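Local structure of cysteine synthase (6AHI) at residues I4-D9 and A85-L90. The protein catalyses the pyridoxal 5'-phosphate-dependent formation of L-cysteine and acetate from O-acetyl-L-serine and hydrogen sulfide, and also has cystathionine beta-synthase activity. Residues are numbered along the deposited sequence; the frame is centred on the assembly and turned at random.
Sequences ITTMQD and AIKHHL
K87 leaves the backbone with CG anti to its own N (chi1 -178°) and stays extended to NZ, which carries its methylenes past T6 and Q8. The chain of Q8 bends at chi2 (-149°) and crosses that of K87 at about a right angle. The amide NE2 of Q8 lies against the lysine chain between CB and CD. Its 3.1 Å approach to K87 CB is tight and is not a bond. NE2 also sits 3.7 Å from CE1 of H88, at an oblique angle to the ring. T6 adds a looser touch, with OG1 4.0 Å from K87 CB. That hydroxyl oxygen accepts from the backbone N of Q8 at 3.3 Å, closing an ST turn at the start of the 3-10 segment 7-9. At the far end of the lysine, NZ is 4.6 Å from OD1 of D9, too long for a salt bridge. Segment 85-90 follows helix 76-85 and holds the Schellman motif that ends it, with H89 at C-prime. The contact thus joins the N-terminal loop to this turn, away from the residues that probably bind the cofactor. On helix 48-60, Q51 makes a weak hydrogen bond to OE1 of Q8, and F58 meets the H88 ring. Chemically, the contact is mainly van der Waals in kind, and the K87 and D9 charges probably add a mild attraction.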
loop_
_atom_site.group_PDB
_atom_site.type_symbol
_atom_site.label_atom_id
_atom_site.label_comp_id
_atom_site.label_asym_id
_atom_site.label_seq_id
_atom_site.Cartn_x
_atom_site.Cartn_y
_atom_site.Cartn_z
ATOM N N ILE A 4 14.388 -0.557 9.700
ATOM C CA ILE A 4 14.922 -0.852 8.374
ATOM C C ILE A 4 15.684 0.357 7.803
ATOM O O ILE A 4 15.469 1.507 8.183
ATOM C CB ILE A 4 13.802 -1.311 7.430
ATOM C CG1 ILE A 4 12.820 -0.198 7.089
ATOM C CG2 ILE A 4 13.070 -2.507 7.998
ATOM C CD1 ILE A 4 11.644 -0.688 6.302
ATOM N N THR A 5 16.673 0.064 6.943
ATOM C CA THR A 5 17.507 1.088 6.319
ATOM C C THR A 5 17.354 1.006 4.797
ATOM O O THR A 5 17.927 1.798 4.086
ATOM C CB THR A 5 18.991 0.994 6.719
ATOM O OG1 THR A 5 19.477 -0.290 6.331
ATOM C CG2 THR A 5 19.245 1.215 8.197
ATOM N N THR A 6 16.535 0.063 4.334
ATOM C CA THR A 6 16.225 -0.141 2.936
ATOM C C THR A 6 14.812 -0.730 2.847
ATOM O O THR A 6 14.437 -1.580 3.669
ATOM C CB THR A 6 17.281 -1.051 2.274
ATOM O OG1 THR A 6 16.787 -1.494 1.021
ATOM C CG2 THR A 6 17.584 -2.321 3.037
ATOM N N MET A 7 14.014 -0.255 1.889
ATOM C CA MET A 7 12.629 -0.744 1.785
ATOM C C MET A 7 12.614 -2.221 1.342
ATOM O O MET A 7 11.644 -2.937 1.531
ATOM C CB MET A 7 11.830 0.131 0.819
ATOM C CG MET A 7 11.261 1.378 1.493
ATOM S SD MET A 7 10.628 1.109 3.196
ATOM C CE MET A 7 9.092 0.265 2.848
ATOM N N GLN A 8 13.745 -2.680 0.791
ATOM C CA GLN A 8 13.970 -4.072 0.461
ATOM C C GLN A 8 13.830 -4.985 1.656
ATOM O O GLN A 8 13.367 -6.108 1.473
ATOM C CB GLN A 8 15.403 -4.281 0.009
ATOM C CG GLN A 8 15.600 -3.919 -1.431
ATOM C CD GLN A 8 16.687 -4.847 -1.881
ATOM O OE1 GLN A 8 16.544 -6.071 -1.776
ATOM N NE2 GLN A 8 17.777 -4.258 -2.355
ATOM N N ASP A 9 14.212 -4.504 2.841
ATOM C CA ASP A 9 14.101 -5.282 4.065
ATOM C C ASP A 9 12.630 -5.648 4.363
ATOM O O ASP A 9 12.348 -6.501 5.201
ATOM C CB ASP A 9 14.666 -4.527 5.278
ATOM C CG ASP A 9 16.185 -4.412 5.408
ATOM O OD1 ASP A 9 16.909 -5.123 4.666
ATOM O OD2 ASP A 9 16.641 -3.591 6.273
ATOM N N ALA A 85 16.756 -2.048 -7.031
ATOM C CA ALA A 85 17.978 -1.430 -7.573
ATOM C C ALA A 85 18.558 -0.348 -6.647
ATOM O O ALA A 85 19.770 -0.097 -6.643
ATOM C CB ALA A 85 17.684 -0.852 -8.933
ATOM N N ILE A 86 17.691 0.323 -5.889
ATOM C CA ILE A 86 18.097 1.471 -5.050
ATOM C C ILE A 86 19.227 1.083 -4.086
ATOM O O ILE A 86 20.223 1.792 -3.984
ATOM C CB ILE A 86 16.880 2.065 -4.321
ATOM C CG1 ILE A 86 15.944 2.731 -5.333
ATOM C CG2 ILE A 86 17.341 3.029 -3.236
ATOM C CD1 ILE A 86 14.639 3.212 -4.774
ATOM N N LYS A 87 19.084 -0.061 -3.411
ATOM C CA LYS A 87 20.027 -0.457 -2.378
ATOM C C LYS A 87 21.442 -0.504 -2.947
ATOM O O LYS A 87 22.363 -0.058 -2.296
ATOM C CB LYS A 87 19.654 -1.811 -1.769
ATOM C CG LYS A 87 20.561 -2.276 -0.637
ATOM C CD LYS A 87 20.111 -3.595 -0.036
ATOM C CE LYS A 87 21.012 -4.082 1.085
ATOM N NZ LYS A 87 20.444 -5.277 1.758
ATOM N N HIS A 88 21.600 -1.037 -4.173
ATOM C CA HIS A 88 22.931 -1.207 -4.787
ATOM C C HIS A 88 23.210 -0.123 -5.832
ATOM O O HIS A 88 24.153 -0.261 -6.591
ATOM C CB HIS A 88 23.098 -2.608 -5.395
ATOM C CG HIS A 88 22.587 -3.712 -4.528
ATOM N ND1 HIS A 88 21.279 -4.169 -4.614
ATOM C CD2 HIS A 88 23.169 -4.408 -3.525
ATOM C CE1 HIS A 88 21.084 -5.132 -3.725
ATOM N NE2 HIS A 88 22.231 -5.286 -3.034
ATOM N N HIS A 89 22.405 0.945 -5.853
ATOM C CA HIS A 89 22.602 2.111 -6.721
ATOM C C HIS A 89 22.673 1.693 -8.205
ATOM O O HIS A 89 23.412 2.286 -8.960
ATOM C CB HIS A 89 23.860 2.903 -6.294
ATOM C CG HIS A 89 23.793 3.515 -4.932
ATOM N ND1 HIS A 89 23.472 4.836 -4.736
ATOM C CD2 HIS A 89 24.007 3.001 -3.697
ATOM C CE1 HIS A 89 23.461 5.112 -3.438
ATOM N NE2 HIS A 89 23.783 3.999 -2.780
ATOM N N LEU A 90 21.903 0.687 -8.626
ATOM C CA LEU A 90 21.880 0.263 -10.030
ATOM C C LEU A 90 20.929 1.163 -10.831
ATOM O O LEU A 90 19.811 1.433 -10.413
ATOM C CB LEU A 90 21.405 -1.189 -10.128
ATOM C CG LEU A 90 22.291 -2.246 -9.478
ATOM C CD1 LEU A 90 21.688 -3.639 -9.664
ATOM C CD2 LEU A 90 23.701 -2.190 -10.039
#